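Local atomic coordinates of xylose isomerase-like TIM barrel (Anabaena variabilis ATCC 29413, PDB entry 2QW5), a protein that binds a zinc ion and D-xylose and is a putative sugar phosphate isomerase or epimerase of the TIM-barrel fold. Residues E124-P138 with K177-P191. Numbering follows the deposited sequence.
Sequences EIMMGPIVIPYGVFP and KVKLAIEPITHWETP. With ZN (zinc ion), chain D; XLS (D-xylose), chain C.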
loop_
_atom_site.group_PDB
_atom_site.type_symbol
_atom_site.label_atom_id
_atom_site.label_comp_id
_atom_site.label_asym_id
_atom_site.label_seq_id
_atom_site.Cartn_x
_atom_site.Cartn_y
_atom_site.Cartn_z
ATOM N N GLU A 124 5.693 3.434 38.413
ATOM C CA GLU A 124 6.863 4.266 38.505
ATOM C C GLU A 124 7.749 4.197 37.267
ATOM O O GLU A 124 8.806 4.803 37.226
ATOM C CB GLU A 124 7.547 3.899 39.810
ATOM C CG GLU A 124 6.618 4.396 41.036
ATOM C CD GLU A 124 7.042 3.944 42.441
ATOM O OE1 GLU A 124 6.956 2.716 42.763
ATOM O OE2 GLU A 124 7.409 4.849 43.224
ATOM N N ILE A 125 7.286 3.495 36.231
ATOM C CA ILE A 125 7.986 3.376 34.965
ATOM C C ILE A 125 6.991 3.506 33.806
ATOM O O ILE A 125 6.015 2.733 33.728
ATOM C CB ILE A 125 8.719 2.031 34.829
ATOM C CG1 ILE A 125 9.813 1.858 35.903
ATOM C CG2 ILE A 125 9.380 1.925 33.465
ATOM C CD1 ILE A 125 10.374 0.442 35.961
HETATM N N MSE A 126 7.238 4.499 32.941
HETATM C CA MSE A 126 6.503 4.683 31.675
HETATM C C MSE A 126 7.565 4.541 30.602
HETATM O O MSE A 126 8.544 5.334 30.580
HETATM C CB MSE A 126 5.855 6.054 31.579
HETATM C CG MSE A 126 5.050 6.255 30.287
HETATM SE SE MSE A 126 4.080 7.841 30.267
HETATM C CE MSE A 126 5.019 8.867 28.905
HETATM N N MSE A 127 7.369 3.575 29.701
HETATM C CA MSE A 127 8.359 3.288 28.648
HETATM C C MSE A 127 7.748 3.259 27.273
HETATM O O MSE A 127 6.544 3.125 27.139
HETATM C CB MSE A 127 9.002 1.916 28.880
HETATM C CG MSE A 127 7.972 0.763 28.930
HETATM SE SE MSE A 127 8.661 -0.720 28.080
HETATM C CE MSE A 127 8.779 -0.162 26.222
ATOM N N GLY A 128 8.589 3.403 26.255
ATOM C CA GLY A 128 8.153 3.182 24.888
ATOM C C GLY A 128 8.726 4.179 23.922
ATOM O O GLY A 128 9.619 4.928 24.291
ATOM N N PRO A 129 8.241 4.142 22.657
ATOM C CA PRO A 129 8.682 5.009 21.581
ATOM C C PRO A 129 8.000 6.400 21.648
ATOM O O PRO A 129 7.176 6.759 20.784
ATOM C CB PRO A 129 8.292 4.213 20.339
ATOM C CG PRO A 129 7.044 3.477 20.778
ATOM C CD PRO A 129 7.216 3.173 22.189
ATOM N N ILE A 130 8.450 7.197 22.627
ATOM C CA ILE A 130 7.862 8.493 22.941
ATOM C C ILE A 130 8.582 9.730 22.306
ATOM O O ILE A 130 8.274 10.862 22.692
ATOM C CB ILE A 130 7.665 8.668 24.468
ATOM C CG1 ILE A 130 8.993 8.653 25.242
ATOM C CG2 ILE A 130 6.675 7.541 25.030
ATOM C CD1 ILE A 130 8.871 9.018 26.689
ATOM N N VAL A 131 9.514 9.490 21.368
ATOM C CA VAL A 131 10.250 10.562 20.658
ATOM C C VAL A 131 9.722 10.671 19.217
ATOM O O VAL A 131 9.101 11.662 18.844
ATOM C CB VAL A 131 11.757 10.300 20.706
ATOM C CG1 VAL A 131 12.532 11.456 20.021
ATOM C CG2 VAL A 131 12.234 10.086 22.171
ATOM N N ILE A 132 9.993 9.665 18.398
ATOM C CA ILE A 132 9.542 9.609 17.023
ATOM C C ILE A 132 8.301 8.662 17.077
ATOM O O ILE A 132 8.390 7.610 17.745
ATOM C CB ILE A 132 10.607 8.981 16.102
ATOM C CG1 ILE A 132 11.961 9.733 16.200
ATOM C CG2 ILE A 132 10.113 8.903 14.650
ATOM C CD1 ILE A 132 11.903 11.161 15.759
ATOM N N PRO A 133 7.179 9.032 16.413
ATOM C CA PRO A 133 5.953 8.208 16.350
ATOM C C PRO A 133 6.226 6.781 15.916
ATOM O O PRO A 133 6.906 6.576 14.927
ATOM C CB PRO A 133 5.111 8.926 15.300
ATOM C CG PRO A 133 5.465 10.346 15.488
ATOM C CD PRO A 133 6.960 10.309 15.699
ATOM N N TYR A 134 5.684 5.811 16.657
ATOM C CA TYR A 134 5.994 4.419 16.418
ATOM C C TYR A 134 5.466 3.938 15.078
ATOM O O TYR A 134 4.280 4.072 14.812
ATOM C CB TYR A 134 5.430 3.522 17.528
ATOM C CG TYR A 134 5.573 2.060 17.203
ATOM C CD1 TYR A 134 6.794 1.405 17.364
ATOM C CD2 TYR A 134 4.481 1.320 16.727
ATOM C CE1 TYR A 134 6.943 0.073 17.047
ATOM C CE2 TYR A 134 4.630 -0.005 16.389
ATOM C CZ TYR A 134 5.850 -0.625 16.559
ATOM O OH TYR A 134 5.963 -1.934 16.235
ATOM N N GLY A 135 6.351 3.343 14.276
ATOM C CA GLY A 135 6.006 2.801 12.957
ATOM C C GLY A 135 5.637 3.765 11.861
ATOM O O GLY A 135 5.168 3.315 10.847
ATOM N N VAL A 136 5.909 5.068 12.033
ATOM C CA VAL A 136 5.543 6.081 11.090
ATOM C C VAL A 136 6.808 6.399 10.333
ATOM O O VAL A 136 7.526 7.352 10.651
ATOM C CB VAL A 136 4.935 7.353 11.773
ATOM C CG1 VAL A 136 4.560 8.443 10.733
ATOM C CG2 VAL A 136 3.703 6.984 12.616
ATOM N N PHE A 137 7.076 5.589 9.314
ATOM C CA PHE A 137 8.239 5.799 8.457
ATOM C C PHE A 137 7.927 7.017 7.603
ATOM O O PHE A 137 6.855 7.073 7.013
ATOM C CB PHE A 137 8.541 4.549 7.605
ATOM C CG PHE A 137 8.930 3.345 8.412
ATOM C CD1 PHE A 137 10.246 3.077 8.726
ATOM C CD2 PHE A 137 7.944 2.440 8.832
ATOM C CE1 PHE A 137 10.601 1.903 9.471
ATOM C CE2 PHE A 137 8.268 1.314 9.572
ATOM C CZ PHE A 137 9.599 1.029 9.886
ATOM N N PRO A 138 8.828 8.037 7.595
ATOM C CA PRO A 138 8.521 9.245 6.851
ATOM C C PRO A 138 8.557 9.073 5.349
ATOM O O PRO A 138 9.278 8.231 4.852
ATOM C CB PRO A 138 9.609 10.245 7.294
ATOM C CG PRO A 138 10.689 9.453 7.796
ATOM C CD PRO A 138 10.099 8.155 8.323
ATOM N N LYS A 177 6.859 11.151 40.131
ATOM C CA LYS A 177 7.631 9.948 40.478
ATOM C C LYS A 177 7.509 8.785 39.431
ATOM O O LYS A 177 7.419 7.601 39.780
ATOM C CB LYS A 177 7.312 9.500 41.903
ATOM C CG LYS A 177 7.557 10.600 42.940
ATOM C CD LYS A 177 7.281 10.146 44.360
ATOM C CE LYS A 177 8.198 10.852 45.344
ATOM N NZ LYS A 177 8.295 12.324 45.174
ATOM N N VAL A 178 7.510 9.165 38.150
ATOM C CA VAL A 178 7.449 8.216 37.031
ATOM C C VAL A 178 8.736 8.366 36.251
ATOM O O VAL A 178 9.055 9.468 35.768
ATOM C CB VAL A 178 6.246 8.518 36.107
ATOM C CG1 VAL A 178 6.339 7.694 34.795
ATOM C CG2 VAL A 178 4.913 8.341 36.890
ATOM N N LYS A 179 9.524 7.303 36.174
ATOM C CA LYS A 179 10.764 7.372 35.369
ATOM C C LYS A 179 10.318 7.188 33.933
ATOM O O LYS A 179 9.456 6.349 33.682
ATOM C CB LYS A 179 11.735 6.255 35.760
ATOM C CG LYS A 179 12.289 6.282 37.173
ATOM C CD LYS A 179 13.269 7.369 37.382
ATOM C CE LYS A 179 13.897 7.226 38.774
ATOM N NZ LYS A 179 14.493 8.524 39.173
ATOM N N LEU A 180 10.905 7.942 32.998
ATOM C CA LEU A 180 10.568 7.830 31.563
ATOM C C LEU A 180 11.647 6.976 30.889
ATOM O O LEU A 180 12.782 7.394 30.859
ATOM C CB LEU A 180 10.488 9.222 30.913
ATOM C CG LEU A 180 9.358 10.160 31.413
ATOM C CD1 LEU A 180 9.589 11.589 30.939
ATOM C CD2 LEU A 180 7.975 9.652 30.989
ATOM N N ALA A 181 11.283 5.815 30.335
ATOM C CA ALA A 181 12.241 4.861 29.701
ATOM C C ALA A 181 11.994 4.779 28.210
ATOM O O ALA A 181 11.141 4.025 27.778
ATOM C CB ALA A 181 12.143 3.497 30.350
ATOM N N ILE A 182 12.749 5.583 27.428
ATOM C CA ILE A 182 12.664 5.620 25.966
ATOM C C ILE A 182 13.284 4.351 25.394
ATOM O O ILE A 182 14.341 3.909 25.840
ATOM C CB ILE A 182 13.375 6.844 25.338
ATOM C CG1 ILE A 182 12.837 8.174 25.884
ATOM C CG2 ILE A 182 13.187 6.852 23.802
ATOM C CD1 ILE A 182 13.699 9.461 25.457
ATOM N N GLU A 183 12.636 3.783 24.380
ATOM C CA GLU A 183 13.031 2.494 23.824
ATOM C C GLU A 183 13.676 2.585 22.431
ATOM O O GLU A 183 13.055 3.100 21.505
ATOM C CB GLU A 183 11.779 1.591 23.753
ATOM C CG GLU A 183 12.105 0.126 23.426
ATOM C CD GLU A 183 10.877 -0.751 23.298
ATOM O OE1 GLU A 183 9.760 -0.185 23.136
ATOM O OE2 GLU A 183 11.072 -2.011 23.353
ATOM N N PRO A 184 14.939 2.110 22.288
ATOM C CA PRO A 184 15.493 1.888 20.956
ATOM C C PRO A 184 14.716 0.704 20.390
ATOM O O PRO A 184 14.536 -0.288 21.098
ATOM C CB PRO A 184 16.945 1.490 21.215
ATOM C CG PRO A 184 17.200 1.810 22.638
ATOM C CD PRO A 184 15.909 1.728 23.330
ATOM N N ILE A 185 14.190 0.852 19.179
ATOM C CA ILE A 185 13.353 -0.186 18.530
ATOM C C ILE A 185 13.950 -0.464 17.163
ATOM O O ILE A 185 14.335 0.465 16.485
ATOM C CB ILE A 185 11.897 0.302 18.418
ATOM C CG1 ILE A 185 11.230 0.264 19.800
ATOM C CG2 ILE A 185 11.062 -0.541 17.438
ATOM C CD1 ILE A 185 9.855 0.897 19.887
ATOM N N THR A 186 13.969 -1.718 16.758
ATOM C CA THR A 186 14.527 -2.150 15.490
ATOM C C THR A 186 14.006 -1.386 14.291
ATOM O O THR A 186 12.844 -0.976 14.264
ATOM C CB THR A 186 14.296 -3.674 15.223
ATOM O OG1 THR A 186 14.884 -4.023 13.959
ATOM C CG2 THR A 186 12.813 -4.069 15.204
ATOM N N HIS A 187 14.897 -1.171 13.324
ATOM C CA HIS A 187 14.571 -0.580 12.011
ATOM C C HIS A 187 13.394 -1.294 11.310
ATOM O O HIS A 187 12.700 -0.685 10.516
ATOM C CB HIS A 187 15.780 -0.663 11.075
ATOM C CG HIS A 187 16.140 -2.070 10.673
ATOM N ND1 HIS A 187 15.730 -2.633 9.483
ATOM C CD2 HIS A 187 16.800 -3.046 11.339
ATOM C CE1 HIS A 187 16.158 -3.877 9.423
ATOM N NE2 HIS A 187 16.807 -4.155 10.536
ATOM N N TRP A 188 13.209 -2.593 11.577
ATOM C CA TRP A 188 12.068 -3.320 11.041
ATOM C C TRP A 188 10.730 -2.739 11.450
ATOM O O TRP A 188 9.771 -2.868 10.682
ATOM C CB TRP A 188 12.118 -4.804 11.398
ATOM C CG TRP A 188 13.043 -5.610 10.549
ATOM C CD1 TRP A 188 14.171 -6.213 10.949
ATOM C CD2 TRP A 188 12.913 -5.895 9.142
ATOM N NE1 TRP A 188 14.757 -6.870 9.904
ATOM C CE2 TRP A 188 13.991 -6.715 8.785
ATOM C CE3 TRP A 188 11.974 -5.564 8.162
ATOM C CZ2 TRP A 188 14.184 -7.183 7.471
ATOM C CZ3 TRP A 188 12.145 -6.069 6.858
ATOM C CH2 TRP A 188 13.256 -6.853 6.535
ATOM N N GLU A 189 10.656 -2.143 12.650
ATOM C CA GLU A 189 9.423 -1.578 13.185
ATOM C C GLU A 189 9.267 -0.071 13.156
ATOM O O GLU A 189 8.149 0.368 13.161
ATOM C CB GLU A 189 9.230 -1.997 14.639
ATOM C CG GLU A 189 9.141 -3.479 14.887
ATOM C CD GLU A 189 8.981 -3.795 16.354
ATOM O OE1 GLU A 189 8.199 -3.126 17.045
ATOM O OE2 GLU A 189 9.599 -4.759 16.797
ATOM N N THR A 190 10.343 0.726 13.103
ATOM C CA THR A 190 10.170 2.171 13.242
ATOM C C THR A 190 11.404 2.865 12.680
ATOM O O THR A 190 12.432 2.229 12.641
ATOM C CB THR A 190 9.920 2.501 14.761
ATOM O OG1 THR A 190 9.215 3.747 14.883
ATOM C CG2 THR A 190 11.191 2.479 15.596
ATOM N N PRO A 191 11.302 4.133 12.212
ATOM C CA PRO A 191 12.471 4.824 11.607
ATOM C C PRO A 191 13.619 5.190 12.530
ATOM O O PRO A 191 14.769 5.291 12.067
ATOM C CB PRO A 191 11.847 6.062 10.981
ATOM C CG PRO A 191 10.663 6.314 11.818
ATOM C CD PRO A 191 10.099 4.978 12.110
HETATM ZN ZN ZN D . 10.011 -3.753 23.991
HETATM C C1 XLS C . 7.119 -2.537 20.286
HETATM C C2 XLS C . 6.639 -1.190 20.812
HETATM C C3 XLS C . 5.191 -0.800 20.348
HETATM C C4 XLS C . 4.368 -0.080 21.398
HETATM O O1 XLS C . 8.462 -2.850 19.900
HETATM O O2 XLS C . 6.825 -1.080 22.223
HETATM O O3 XLS C . 4.321 -1.826 19.866
HETATM O O4 XLS C . 5.128 0.983 21.899
HETATM O O HOH W 1 9.006 6.385 41.693
HETATM O O HOH W 2 9.906 5.097 16.957
HETATM O O HOH W 3 9.162 -3.791 22.148
#
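I182 packs against the turn that follows strand 125-128. Its CG1 meets CG1 of I130 at 3.9 Å, and its CD1 meets CG2 of V131; both pairs cross at about a right angle. M126, like M127 a selenomethionine, lies beside L180 on the same face of the sheet. On the other face, the CB atoms of M127 and A181 touch. CG of M127 sits between the backbone N and the carbonyl carbon (chi1 58°), and bends at chi2 and chi3 bring CE to 3.2 Å from OE1 of E183. CD1 of I185 packs on P129 CB and Y134 CD1. CD of P191 lies over one face of the F137 ring, 4.2 Å from its centroid, a CH-pi contact.

E183 follows strand 179-182. With CG anti to the backbone N (chi1 -169°) and the chain extended beyond it, its carboxylate reaches the pocket. OE2 binds the zinc ion at 2.1 Å, and OE1 accepts from O2 of D-xylose. D216, Q247, E281 and a water that donates to O1 of the sugar complete the zinc site. The sugar sits over one face of the Y134 ring. Y134 OH donates to OE1 of E189 at 2.7 Å, on the anti side, 26° out of the carboxylate plane. G135 N donates to T190 OG1 at 3.0 Å, tethering the two loops.

Five backbone hydrogen bonds, the outermost using E124 and E183 just beyond the strands, join 125-128 and 179-182 in the eight-stranded parallel TIM barrel. Helix 148-176 makes the beta-alpha-beta crossover between them, and strands 83-87 and 211-216 flank the pair.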